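Local coordinates for endoglucanase (Thermotoga maritima, PDB 1VHO), which probably acts as a metal-dependent aminopeptidase of the M42 family, expected to use two divalent metal cations, despite its endoglucanase name, at residues M116-L121 against L140-R145; V101-K106 against D151-D156; K165-A170 against T310-V315; G178-V183 against R325-V330. All coordinates share one frame; numbering follows the deposited sequence.

Interaction 1: residues M116-L121 against L140-R145; sequences MLAPHL and LSLCER. With SO4 (sulfate ion), chain E.
Met116 CE, the terminal methyl of a selenomethionine, stands only 3.2 Å from Leu142 CD1, tighter than ordinary carbon-carbon contact. The two side chains cross at about a right angle, and a bend about the last torsion of Met116 (chi3 82°) turns CE to the leucine. Leu142, though exposed, supplies most of its side of the contact, and no hydrogen bond joins 116-121 directly to 140-145. Its other branch, CD2, rests on Ala118 CB at 3.8 Å. Ala118 CB also lies 3.4 Å from Ser141 OG, whose hydrogen bond goes instead to Asp139; that aspartate, at the end of strand 137-139, also accepts from Ala118 N and so bridges Ala118 and Ser141. Leu142 ends a short 3-10 turn, closed by Cys143 N to Leu140 O at 3.0 Å, in the loop after strand 137-139 at the edge of the six-stranded antiparallel sheet. The loop 116-121 follows strand 108-113, at the other edge of that sheet. Further along, Cys143 SG is covalently linked to the arsenic of a cacodylate ion, and Arg145 NE donates to O1 of a sulfate, its place doubtful; both ions probably come from the crystallisation liquor.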
loop_
_atom_site.group_PDB
_atom_site.type_symbol
_atom_site.label_atom_id
_atom_site.label_comp_id
_atom_site.label_asym_id
_atom_site.label_seq_id
_atom_site.Cartn_x
_atom_site.Cartn_y
_atom_site.Cartn_z
HETATM N N MSE A 116 5.033 -20.115 18.381
HETATM C CA MSE A 116 4.481 -20.531 19.619
HETATM C C MSE A 116 4.344 -22.054 19.698
HETATM O O MSE A 116 3.703 -22.635 18.854
HETATM C CB MSE A 116 3.057 -19.928 19.849
HETATM C CG MSE A 116 2.568 -20.280 21.289
HETATM SE SE MSE A 116 0.843 -19.328 21.487
HETATM C CE MSE A 116 -0.287 -20.509 20.637
ATOM N N LEU A 117 4.820 -22.664 20.777
ATOM C CA LEU A 117 4.654 -24.106 20.931
ATOM C C LEU A 117 3.425 -24.383 21.806
ATOM O O LEU A 117 3.168 -23.628 22.749
ATOM C CB LEU A 117 5.855 -24.705 21.740
ATOM C CG LEU A 117 7.216 -24.569 21.018
ATOM C CD1 LEU A 117 8.366 -25.003 21.921
ATOM C CD2 LEU A 117 7.173 -25.350 19.724
ATOM N N ALA A 118 2.740 -25.474 21.523
ATOM C CA ALA A 118 1.630 -25.903 22.384
ATOM C C ALA A 118 2.257 -26.326 23.731
ATOM O O ALA A 118 3.435 -26.727 23.750
ATOM C CB ALA A 118 1.005 -27.178 21.799
ATOM N N PRO A 119 1.577 -26.139 24.838
ATOM C CA PRO A 119 2.118 -26.525 26.138
ATOM C C PRO A 119 2.719 -27.928 26.091
ATOM O O PRO A 119 2.054 -28.869 25.692
ATOM C CB PRO A 119 0.924 -26.461 27.057
ATOM C CG PRO A 119 0.021 -25.396 26.413
ATOM C CD PRO A 119 0.167 -25.652 24.932
ATOM N N HIS A 120 3.993 -28.046 26.465
ATOM C CA HIS A 120 4.652 -29.349 26.481
ATOM C C HIS A 120 5.925 -29.250 27.343
ATOM O O HIS A 120 6.649 -28.242 27.249
ATOM C CB HIS A 120 5.081 -29.694 25.009
ATOM C CG HIS A 120 5.657 -31.085 24.984
ATOM N ND1 HIS A 120 4.904 -32.236 25.009
ATOM C CD2 HIS A 120 6.976 -31.483 25.067
ATOM C CE1 HIS A 120 5.711 -33.295 25.050
ATOM N NE2 HIS A 120 6.946 -32.865 25.069
ATOM N N LEU A 121 6.138 -30.192 28.245
ATOM C CA LEU A 121 7.349 -30.209 29.073
ATOM C C LEU A 121 8.450 -30.872 28.205
ATOM O O LEU A 121 8.389 -32.075 27.921
ATOM C CB LEU A 121 7.202 -30.960 30.371
ATOM C CG LEU A 121 8.466 -31.067 31.257
ATOM C CD1 LEU A 121 8.998 -29.714 31.686
ATOM C CD2 LEU A 121 8.134 -31.914 32.511
ATOM N N LEU A 140 1.103 -27.100 14.580
ATOM C CA LEU A 140 -0.122 -27.683 14.040
ATOM C C LEU A 140 -1.039 -28.334 15.034
ATOM O O LEU A 140 -2.261 -28.416 14.803
ATOM C CB LEU A 140 0.219 -28.695 12.947
ATOM C CG LEU A 140 0.268 -28.238 11.493
ATOM C CD1 LEU A 140 0.498 -26.745 11.333
ATOM C CD2 LEU A 140 1.334 -29.035 10.750
ATOM N N SER A 141 -0.535 -28.735 16.214
ATOM C CA SER A 141 -1.393 -29.352 17.209
ATOM C C SER A 141 -2.349 -28.314 17.782
ATOM O O SER A 141 -3.280 -28.691 18.502
ATOM C CB SER A 141 -0.552 -30.017 18.312
ATOM O OG SER A 141 0.070 -29.019 19.067
ATOM N N LEU A 142 -2.109 -27.026 17.559
ATOM C CA LEU A 142 -2.946 -25.942 17.999
ATOM C C LEU A 142 -4.036 -25.590 16.984
ATOM O O LEU A 142 -4.897 -24.769 17.317
ATOM C CB LEU A 142 -2.137 -24.669 18.290
ATOM C CG LEU A 142 -1.174 -24.783 19.487
ATOM C CD1 LEU A 142 -0.266 -23.592 19.618
ATOM C CD2 LEU A 142 -1.923 -25.024 20.791
ATOM N N CYS A 143 -4.033 -26.137 15.782
ATOM C CA CYS A 143 -5.075 -25.771 14.832
ATOM C C CYS A 143 -6.324 -26.640 14.966
ATOM O O CYS A 143 -6.268 -27.784 15.369
ATOM C CB CYS A 143 -4.653 -25.829 13.366
ATOM S SG CYS A 143 -3.003 -25.380 12.967
ATOM N N GLU A 144 -7.402 -26.060 14.425
ATOM C CA GLU A 144 -8.690 -26.755 14.473
ATOM C C GLU A 144 -8.647 -27.997 13.604
ATOM O O GLU A 144 -9.013 -29.091 14.045
ATOM C CB GLU A 144 -9.799 -25.795 14.044
ATOM C CG GLU A 144 -9.891 -24.586 14.988
ATOM C CD GLU A 144 -10.175 -25.038 16.412
ATOM O OE1 GLU A 144 -9.402 -24.648 17.318
ATOM O OE2 GLU A 144 -11.144 -25.798 16.608
ATOM N N ARG A 145 -8.279 -27.804 12.353
ATOM C CA ARG A 145 -8.171 -28.851 11.367
ATOM C C ARG A 145 -6.843 -28.682 10.622
ATOM O O ARG A 145 -6.027 -27.832 10.991
ATOM C CB ARG A 145 -9.308 -28.863 10.357
ATOM C CG ARG A 145 -10.666 -28.410 10.766
ATOM C CD ARG A 145 -11.807 -29.296 10.424
ATOM N NE ARG A 145 -11.827 -29.976 9.143
ATOM C CZ ARG A 145 -12.978 -30.179 8.483
ATOM N NH1 ARG A 145 -14.115 -29.734 9.014
ATOM N NH2 ARG A 145 -12.995 -30.804 7.319
HETATM S S SO4 E . -8.865 -31.622 7.308
HETATM O O1 SO4 E . -9.351 -30.347 7.920
HETATM O O2 SO4 E . -7.809 -31.309 6.290
HETATM O O3 SO4 E . -8.302 -32.489 8.387
HETATM O O4 SO4 E . -10.020 -32.312 6.650
#

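Interaction 2: residues V101-K106 against D151-D156; sequences VRIYTK and DIAVID
Strands 101-105 and 152-155 are antiparallel neighbours inside the six-stranded antiparallel sheet, with axes 4.6 Å apart and N-to-C directions at 153°; strand 108-113 flanks the first and strand 73-79 the second. Arg102 and Val154 form a hydrogen-bonded pair: Arg102 N reaches Val154 O at 2.9 Å, and Val154 N reaches Arg102 O at 3.0 Å. Tyr104 N adds a bond to Ile152 O. On the Ile103 and Ala153 face, Ile103 CG1 packs on Ala153 CB at 3.7 Å. On the Arg102 and Val154 face, Arg102 CG sits between the backbone N and the carbonyl carbon (chi1 52°), 3.7 Å from Val154 CG2. From there the chain runs extended to NE, and Ile155 O stands 4.0 Å above the centre of the guanidinium. Arg102 NH1 makes a salt bridge to Asp156 OD1 at 3.0 Å, using the anti side of the carboxylate, whose plane is turned 61° from the guanidinium. Arg102 NH2 makes a second salt bridge, to Asp18, which also accepts Tyr104 OH. Asp18 is shared with Lys169 NZ, so the two carboxylates probably balance more than one positive charge while limiting rotation of the guanidinium.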
loop_
_atom_site.group_PDB
_atom_site.type_symbol
_atom_site.label_atom_id
_atom_site.label_comp_id
_atom_site.label_asym_id
_atom_site.label_seq_id
_atom_site.Cartn_x
_atom_site.Cartn_y
_atom_site.Cartn_z
ATOM N N VAL A 101 -0.884 -14.742 12.993
ATOM C CA VAL A 101 -1.131 -14.967 11.611
ATOM C C VAL A 101 -2.467 -15.685 11.399
ATOM O O VAL A 101 -2.985 -16.301 12.328
ATOM C CB VAL A 101 -0.076 -15.804 10.838
ATOM C CG1 VAL A 101 1.215 -15.016 10.693
ATOM C CG2 VAL A 101 0.160 -17.161 11.557
ATOM N N ARG A 102 -3.054 -15.434 10.238
ATOM C CA ARG A 102 -4.294 -16.125 9.874
ATOM C C ARG A 102 -3.991 -16.843 8.554
ATOM O O ARG A 102 -3.424 -16.246 7.650
ATOM C CB ARG A 102 -5.547 -15.282 9.804
ATOM C CG ARG A 102 -5.430 -14.019 8.929
ATOM C CD ARG A 102 -6.625 -13.103 9.292
ATOM N NE ARG A 102 -6.757 -11.942 8.408
ATOM C CZ ARG A 102 -7.140 -10.722 8.888
ATOM N NH1 ARG A 102 -7.379 -10.536 10.203
ATOM N NH2 ARG A 102 -7.347 -9.733 8.045
ATOM N N ILE A 103 -4.360 -18.132 8.499
ATOM C CA ILE A 103 -3.996 -18.927 7.326
ATOM C C ILE A 103 -5.199 -19.444 6.566
ATOM O O ILE A 103 -6.124 -20.001 7.184
ATOM C CB ILE A 103 -3.153 -20.155 7.814
ATOM C CG1 ILE A 103 -2.041 -19.727 8.751
ATOM C CG2 ILE A 103 -2.585 -20.871 6.559
ATOM C CD1 ILE A 103 -1.107 -20.851 9.241
ATOM N N TYR A 104 -5.208 -19.204 5.258
ATOM C CA TYR A 104 -6.305 -19.666 4.438
ATOM C C TYR A 104 -6.145 -21.150 4.155
ATOM O O TYR A 104 -5.129 -21.554 3.575
ATOM C CB TYR A 104 -6.350 -18.901 3.085
ATOM C CG TYR A 104 -6.852 -17.477 3.357
ATOM C CD1 TYR A 104 -5.983 -16.442 3.632
ATOM C CD2 TYR A 104 -8.228 -17.250 3.330
ATOM C CE1 TYR A 104 -6.461 -15.167 3.910
ATOM C CE2 TYR A 104 -8.721 -15.963 3.550
ATOM C CZ TYR A 104 -7.819 -14.950 3.871
ATOM O OH TYR A 104 -8.339 -13.704 4.158
ATOM N N THR A 105 -7.117 -21.948 4.555
ATOM C CA THR A 105 -7.063 -23.397 4.288
ATOM C C THR A 105 -8.325 -23.792 3.531
ATOM O O THR A 105 -9.301 -23.050 3.354
ATOM C CB THR A 105 -6.994 -24.213 5.598
ATOM O OG1 THR A 105 -8.298 -24.231 6.262
ATOM C CG2 THR A 105 -5.967 -23.614 6.546
ATOM N N LYS A 106 -8.351 -25.084 3.140
ATOM C CA LYS A 106 -9.548 -25.598 2.463
ATOM C C LYS A 106 -10.760 -25.541 3.362
ATOM O O LYS A 106 -11.883 -25.587 2.835
ATOM C CB LYS A 106 -9.293 -27.047 1.995
ATOM C CG LYS A 106 -9.257 -28.057 3.130
ATOM C CD LYS A 106 -8.490 -29.310 2.714
ATOM C CE LYS A 106 -9.029 -30.616 3.223
ATOM N NZ LYS A 106 -9.707 -30.534 4.550
ATOM N N ASP A 151 -0.794 -23.483 1.552
ATOM C CA ASP A 151 -1.766 -22.578 2.207
ATOM C C ASP A 151 -1.061 -21.231 2.426
ATOM O O ASP A 151 0.128 -21.210 2.705
ATOM C CB ASP A 151 -2.287 -23.181 3.512
ATOM C CG ASP A 151 -3.358 -24.263 3.222
ATOM O OD1 ASP A 151 -3.920 -24.322 2.121
ATOM O OD2 ASP A 151 -3.600 -25.064 4.111
ATOM N N ILE A 152 -1.837 -20.147 2.336
ATOM C CA ILE A 152 -1.233 -18.804 2.449
ATOM C C ILE A 152 -1.647 -18.144 3.772
ATOM O O ILE A 152 -2.800 -18.185 4.140
ATOM C CB ILE A 152 -1.727 -17.945 1.288
ATOM C CG1 ILE A 152 -1.204 -18.488 -0.089
ATOM C CG2 ILE A 152 -1.321 -16.467 1.442
ATOM C CD1 ILE A 152 0.303 -18.455 -0.192
ATOM N N ALA A 153 -0.690 -17.497 4.416
ATOM C CA ALA A 153 -0.960 -16.811 5.682
ATOM C C ALA A 153 -0.673 -15.321 5.542
ATOM O O ALA A 153 0.149 -14.938 4.723
ATOM C CB ALA A 153 0.025 -17.351 6.749
ATOM N N VAL A 154 -1.426 -14.492 6.281
ATOM C CA VAL A 154 -1.130 -13.068 6.304
ATOM C C VAL A 154 -1.112 -12.690 7.803
ATOM O O VAL A 154 -1.507 -13.500 8.643
ATOM C CB VAL A 154 -2.178 -12.219 5.569
ATOM C CG1 VAL A 154 -2.153 -12.537 4.046
ATOM C CG2 VAL A 154 -3.560 -12.538 6.136
ATOM N N ILE A 155 -0.721 -11.473 8.111
ATOM C CA ILE A 155 -0.739 -11.006 9.504
ATOM C C ILE A 155 -2.180 -10.888 9.972
ATOM O O ILE A 155 -3.084 -10.423 9.270
ATOM C CB ILE A 155 -0.071 -9.600 9.541
ATOM C CG1 ILE A 155 1.426 -9.762 9.323
ATOM C CG2 ILE A 155 -0.352 -8.896 10.870
ATOM C CD1 ILE A 155 2.110 -10.547 10.383
ATOM N N ASP A 156 -2.452 -11.383 11.192
ATOM C CA ASP A 156 -3.813 -11.340 11.721
ATOM C C ASP A 156 -3.923 -10.102 12.639
ATOM O O ASP A 156 -3.502 -10.179 13.769
ATOM C CB ASP A 156 -4.120 -12.608 12.499
ATOM C CG ASP A 156 -5.518 -12.727 13.045
ATOM O OD1 ASP A 156 -6.440 -11.949 12.684
ATOM O OD2 ASP A 156 -5.761 -13.605 13.905
HETATM O O HOH W 1 -3.849 -15.230 15.010
#

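Interaction 3: residues K165-A170 against T310-V315; sequences KVVGKA and TPVEMV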
loop_
_atom_site.group_PDB
_atom_site.type_symbol
_atom_site.label_atom_id
_atom_site.label_comp_id
_atom_site.label_asym_id
_atom_site.label_seq_id
_atom_site.Cartn_x
_atom_site.Cartn_y
_atom_site.Cartn_z
ATOM N N LYS A 165 -5.492 8.701 15.158
ATOM C CA LYS A 165 -4.630 7.932 14.240
ATOM C C LYS A 165 -5.314 6.596 13.904
ATOM O O LYS A 165 -6.244 6.203 14.613
ATOM C CB LYS A 165 -3.306 7.597 14.904
ATOM C CG LYS A 165 -2.527 8.784 15.484
ATOM C CD LYS A 165 -2.156 9.758 14.368
ATOM C CE LYS A 165 -1.134 10.779 14.899
ATOM N NZ LYS A 165 -1.878 11.945 15.516
ATOM N N VAL A 166 -4.875 5.955 12.846
ATOM C CA VAL A 166 -5.370 4.644 12.436
ATOM C C VAL A 166 -4.147 3.700 12.576
ATOM O O VAL A 166 -3.087 4.100 12.150
ATOM C CB VAL A 166 -5.896 4.576 10.996
ATOM C CG1 VAL A 166 -6.160 3.120 10.560
ATOM C CG2 VAL A 166 -7.272 5.299 10.993
ATOM N N VAL A 167 -4.348 2.560 13.207
ATOM C CA VAL A 167 -3.253 1.588 13.408
ATOM C C VAL A 167 -3.716 0.255 12.799
ATOM O O VAL A 167 -4.851 -0.176 13.020
ATOM C CB VAL A 167 -2.987 1.384 14.912
ATOM C CG1 VAL A 167 -1.919 0.315 15.123
ATOM C CG2 VAL A 167 -2.487 2.691 15.571
ATOM N N GLY A 168 -2.847 -0.365 11.987
ATOM C CA GLY A 168 -3.271 -1.639 11.380
ATOM C C GLY A 168 -2.198 -2.125 10.409
ATOM O O GLY A 168 -1.148 -1.502 10.237
ATOM N N LYS A 169 -2.383 -3.377 9.977
ATOM C CA LYS A 169 -1.396 -3.974 9.091
ATOM C C LYS A 169 -1.470 -3.336 7.698
ATOM O O LYS A 169 -2.542 -2.846 7.297
ATOM C CB LYS A 169 -1.602 -5.499 8.911
ATOM C CG LYS A 169 -3.033 -5.837 8.329
ATOM C CD LYS A 169 -3.060 -7.356 8.082
ATOM C CE LYS A 169 -4.416 -7.847 7.541
ATOM N NZ LYS A 169 -4.643 -7.531 6.112
ATOM N N ALA A 170 -0.400 -3.542 6.946
ATOM C CA ALA A 170 -0.368 -3.133 5.529
ATOM C C ALA A 170 -0.694 -1.707 5.181
ATOM O O ALA A 170 -0.843 -1.409 3.961
ATOM C CB ALA A 170 -1.339 -4.039 4.724
ATOM N N THR A 310 5.417 -3.512 10.664
ATOM C CA THR A 310 5.011 -4.224 11.884
ATOM C C THR A 310 3.478 -4.420 11.699
ATOM O O THR A 310 2.963 -3.810 10.778
ATOM C CB THR A 310 5.195 -3.478 13.202
ATOM O OG1 THR A 310 4.295 -2.328 13.244
ATOM C CG2 THR A 310 6.633 -3.003 13.403
ATOM N N PRO A 311 2.814 -5.185 12.521
ATOM C CA PRO A 311 1.352 -5.341 12.376
ATOM C C PRO A 311 0.619 -4.077 12.800
ATOM O O PRO A 311 -0.605 -3.950 12.588
ATOM C CB PRO A 311 1.005 -6.470 13.359
ATOM C CG PRO A 311 2.304 -7.265 13.458
ATOM C CD PRO A 311 3.345 -6.114 13.530
ATOM N N VAL A 312 1.264 -3.173 13.510
ATOM C CA VAL A 312 0.651 -1.948 14.016
ATOM C C VAL A 312 1.222 -0.661 13.432
ATOM O O VAL A 312 1.524 0.316 14.142
ATOM C CB VAL A 312 0.651 -1.901 15.555
ATOM C CG1 VAL A 312 -0.313 -2.947 16.106
ATOM C CG2 VAL A 312 2.060 -2.120 16.093
ATOM N N GLU A 313 1.331 -0.635 12.077
ATOM C CA GLU A 313 1.763 0.615 11.441
ATOM C C GLU A 313 0.752 1.688 11.850
ATOM O O GLU A 313 -0.413 1.355 11.966
ATOM C CB GLU A 313 1.752 0.491 9.905
ATOM C CG GLU A 313 2.881 -0.530 9.523
ATOM C CD GLU A 313 2.920 -0.777 8.026
ATOM O OE1 GLU A 313 1.882 -0.671 7.369
ATOM O OE2 GLU A 313 4.020 -1.130 7.514
HETATM N N MSE A 314 1.167 2.941 11.880
HETATM C CA MSE A 314 0.243 3.999 12.292
HETATM C C MSE A 314 0.295 5.176 11.334
HETATM O O MSE A 314 1.392 5.581 10.921
HETATM C CB MSE A 314 0.712 4.500 13.696
HETATM C CG MSE A 314 -0.177 5.677 14.170
HETATM SE SE MSE A 314 0.527 6.361 15.839
HETATM C CE MSE A 314 -0.007 4.962 17.026
ATOM N N VAL A 315 -0.858 5.633 10.875
ATOM C CA VAL A 315 -0.898 6.792 9.971
ATOM C C VAL A 315 -1.938 7.787 10.545
ATOM O O VAL A 315 -2.822 7.404 11.343
ATOM C CB VAL A 315 -1.331 6.458 8.543
ATOM C CG1 VAL A 315 -0.291 5.531 7.874
ATOM C CG2 VAL A 315 -2.712 5.801 8.529
HETATM O O HOH W 2 2.038 -4.279 8.231
#
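Three backbone hydrogen bonds join the strands. Val166 and Val315 form a hydrogen-bonded antiparallel pair: Val166 N to Val315 O at 2.9 Å, almost straight at 173°, and Val315 N to Val166 O at 3.0 Å. Gly168 N adds a bond to Glu313 O. The strand segments run at 158° to each other and form the centre and one edge of a three-stranded antiparallel sheet, with 160-162 as the other edge. Apolar contacts gather where Val167 meets Val312 and Met314. Val167 and Val312 lie side by side, CG1 of the former only 3.4 Å from CB of the latter, a tight fit. Met314, a selenomethionine, bends at chi3 (-74°), bringing CE to 3.7 Å from Val167 CG2, while its CG lies 3.7 Å from Lys165 CB. Among the polar links, one water accepts from Ala170 N at 2.9 Å and donates to Thr310 O at 2.8 Å, joining the segments just before helix 171-187. Thr310 OG1 accepts from Val312 N in an ST turn. Glu313 OE1 accepts from Asp172 N and OE2 from His309 N. Asp172 and His309 are predicted zinc ligands, and Glu313 holds the backbone N-H of each, consistent with a second-shell role.

Interaction 4: residues G178-V183 against R325-V330; sequences GVLVKV and RLLSLV. With SO4 (sulfate ion), chain D.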
loop_
_atom_site.group_PDB
_atom_site.type_symbol
_atom_site.label_atom_id
_atom_site.label_comp_id
_atom_site.label_asym_id
_atom_site.label_seq_id
_atom_site.Cartn_x
_atom_site.Cartn_y
_atom_site.Cartn_z
ATOM N N GLY A 178 -5.904 4.435 -0.079
ATOM C CA GLY A 178 -6.906 5.316 0.548
ATOM C C GLY A 178 -6.776 6.747 -0.061
ATOM O O GLY A 178 -7.769 7.379 -0.396
ATOM N N VAL A 179 -5.545 7.240 -0.196
ATOM C CA VAL A 179 -5.354 8.587 -0.787
ATOM C C VAL A 179 -5.964 8.626 -2.193
ATOM O O VAL A 179 -6.742 9.512 -2.559
ATOM C CB VAL A 179 -3.844 8.904 -0.977
ATOM C CG1 VAL A 179 -3.700 10.215 -1.834
ATOM C CG2 VAL A 179 -3.110 9.052 0.327
ATOM N N LEU A 180 -5.668 7.588 -3.002
ATOM C CA LEU A 180 -6.168 7.609 -4.387
ATOM C C LEU A 180 -7.674 7.464 -4.466
ATOM O O LEU A 180 -8.303 8.063 -5.376
ATOM C CB LEU A 180 -5.392 6.599 -5.237
ATOM C CG LEU A 180 -3.861 6.873 -5.286
ATOM C CD1 LEU A 180 -3.238 5.988 -6.360
ATOM C CD2 LEU A 180 -3.613 8.357 -5.638
ATOM N N VAL A 181 -8.250 6.695 -3.533
ATOM C CA VAL A 181 -9.743 6.589 -3.532
ATOM C C VAL A 181 -10.322 7.971 -3.211
ATOM O O VAL A 181 -11.280 8.427 -3.901
ATOM C CB VAL A 181 -10.196 5.562 -2.473
ATOM C CG1 VAL A 181 -11.717 5.674 -2.233
ATOM C CG2 VAL A 181 -9.867 4.146 -2.976
ATOM N N LYS A 182 -9.740 8.646 -2.224
ATOM C CA LYS A 182 -10.227 9.994 -1.828
ATOM C C LYS A 182 -10.006 11.005 -2.952
ATOM O O LYS A 182 -10.831 11.923 -3.139
ATOM C CB LYS A 182 -9.598 10.445 -0.519
ATOM C CG LYS A 182 -10.035 9.635 0.717
ATOM C CD LYS A 182 -11.529 9.742 1.018
ATOM C CE LYS A 182 -11.901 11.069 1.634
ATOM N NZ LYS A 182 -13.331 11.132 2.009
ATOM N N VAL A 183 -8.905 10.907 -3.695
ATOM C CA VAL A 183 -8.725 11.856 -4.820
ATOM C C VAL A 183 -9.927 11.769 -5.781
ATOM O O VAL A 183 -10.459 12.774 -6.254
ATOM C CB VAL A 183 -7.468 11.498 -5.630
ATOM C CG1 VAL A 183 -7.359 12.310 -6.928
ATOM C CG2 VAL A 183 -6.214 11.739 -4.795
ATOM N N ARG A 325 -6.556 15.886 -1.255
ATOM C CA ARG A 325 -7.032 17.242 -1.597
ATOM C C ARG A 325 -6.031 17.901 -2.523
ATOM O O ARG A 325 -6.369 18.478 -3.564
ATOM C CB ARG A 325 -7.244 18.081 -0.299
ATOM C CG ARG A 325 -7.856 19.470 -0.587
ATOM C CD ARG A 325 -8.377 20.116 0.689
ATOM N NE ARG A 325 -7.331 20.670 1.562
ATOM C CZ ARG A 325 -6.829 21.897 1.424
ATOM N NH1 ARG A 325 -7.246 22.737 0.458
ATOM N NH2 ARG A 325 -5.887 22.307 2.258
ATOM N N LEU A 326 -4.733 17.834 -2.174
ATOM C CA LEU A 326 -3.702 18.400 -3.041
ATOM C C LEU A 326 -3.696 17.760 -4.402
ATOM O O LEU A 326 -3.577 18.466 -5.427
ATOM C CB LEU A 326 -2.300 18.102 -2.394
ATOM C CG LEU A 326 -1.112 18.563 -3.243
ATOM C CD1 LEU A 326 -1.237 20.062 -3.567
ATOM C CD2 LEU A 326 0.209 18.309 -2.481
ATOM N N LEU A 327 -3.785 16.418 -4.507
ATOM C CA LEU A 327 -3.732 15.758 -5.807
ATOM C C LEU A 327 -4.957 16.157 -6.674
ATOM O O LEU A 327 -4.808 16.332 -7.893
ATOM C CB LEU A 327 -3.701 14.215 -5.760
ATOM C CG LEU A 327 -2.474 13.581 -5.074
ATOM C CD1 LEU A 327 -2.531 12.045 -5.186
ATOM C CD2 LEU A 327 -1.195 14.085 -5.705
ATOM N N SER A 328 -6.108 16.288 -6.047
ATOM C CA SER A 328 -7.306 16.735 -6.790
ATOM C C SER A 328 -7.020 18.170 -7.300
ATOM O O SER A 328 -7.369 18.476 -8.453
ATOM C CB SER A 328 -8.569 16.658 -5.975
ATOM O OG SER A 328 -8.674 17.600 -4.894
ATOM N N LEU A 329 -6.415 19.036 -6.526
ATOM C CA LEU A 329 -6.076 20.406 -6.940
ATOM C C LEU A 329 -5.040 20.424 -8.037
ATOM O O LEU A 329 -5.073 21.287 -8.933
ATOM C CB LEU A 329 -5.683 21.263 -5.733
ATOM C CG LEU A 329 -6.845 21.516 -4.775
ATOM C CD1 LEU A 329 -6.374 21.994 -3.399
ATOM C CD2 LEU A 329 -7.808 22.543 -5.382
ATOM N N VAL A 330 -4.124 19.447 -8.058
ATOM C CA VAL A 330 -3.127 19.358 -9.128
ATOM C C VAL A 330 -3.865 19.090 -10.426
ATOM O O VAL A 330 -3.622 19.711 -11.469
ATOM C CB VAL A 330 -2.065 18.271 -8.854
ATOM C CG1 VAL A 330 -1.213 17.956 -10.063
ATOM C CG2 VAL A 330 -1.153 18.729 -7.697
HETATM S S SO4 D . -9.708 24.326 -1.301
HETATM O O1 SO4 D . -10.388 24.732 -0.007
HETATM O O2 SO4 D . -8.477 25.172 -1.403
HETATM O O3 SO4 D . -9.406 22.869 -1.252
HETATM O O4 SO4 D . -10.639 24.633 -2.436
#
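Val179 is the first residue of 178-183 to touch the other helix, its CG1 lying 4.0 Å from Leu327 CD1, with the two side chains at about a right angle. CG1 stands anti to the backbone N (chi1 170°), and the same side chain also packs on Leu323 and Val320, one and two turns before Leu327 in helix 317-333. Leu180 starts out away from the partner, yet its CD2 reaches Leu327 CD1 at 3.9 Å, the two side chains crossing at a slant. One turn on from Val179, Val183 takes the largest share of this segment. Its CG2 lies against both CB and CD1 of Leu327, 3.7 Å from each, and its CG1 faces the backbone at Ser328 N from 4.3 Å. Leu327 is therefore the single side chain received by three residues of the first helix, spread over positions i, i+1 and i+4. No hydrogen bond crosses. Ser328 turns its hydroxyl into its own helix, OG donating to Arg325 O at 2.8 Å; that oxygen also accepts Leu329 N, from the same face of its plane. On the far flank, Arg325 NH1 donates to O3 of a sulfate, probably also from the crystallisation liquor, at 2.8 Å, while NE pairs with Glu322. The helix segments run at 49° with axes 9.0 Å apart. Leu180, Val183 and Leu327 all reach Phe64 of strand 61-67, and Val179, Leu180 and Leu327 meet Met226 of strand 222-229, which places both helices on one face of the central mixed sheet.

Interaction 1 is a surface contact about 33 Å from the chain's centre (centre to centre), while interactions 3 and 4 are buried and interaction 2 is partly so. Interactions 1 and 2 belong to the six-stranded sheet and its loops, the former falling between the two strands of the latter in sequence. Interactions 3 and 4 bring together the same two pieces of chain: strands 165-168 and 313-315 lead into helices 171-187 and 317-333. Interactions 2 and 3 touch directly, Lys169 packing on Ile155 and Arg102. Chemistry follows element type: backbone bonds join the strand pairs, with a salt bridge added in 101-106/151-156, whereas the loop and helix contacts have no direct hydrogen bond across them and rest mainly on apolar side chains.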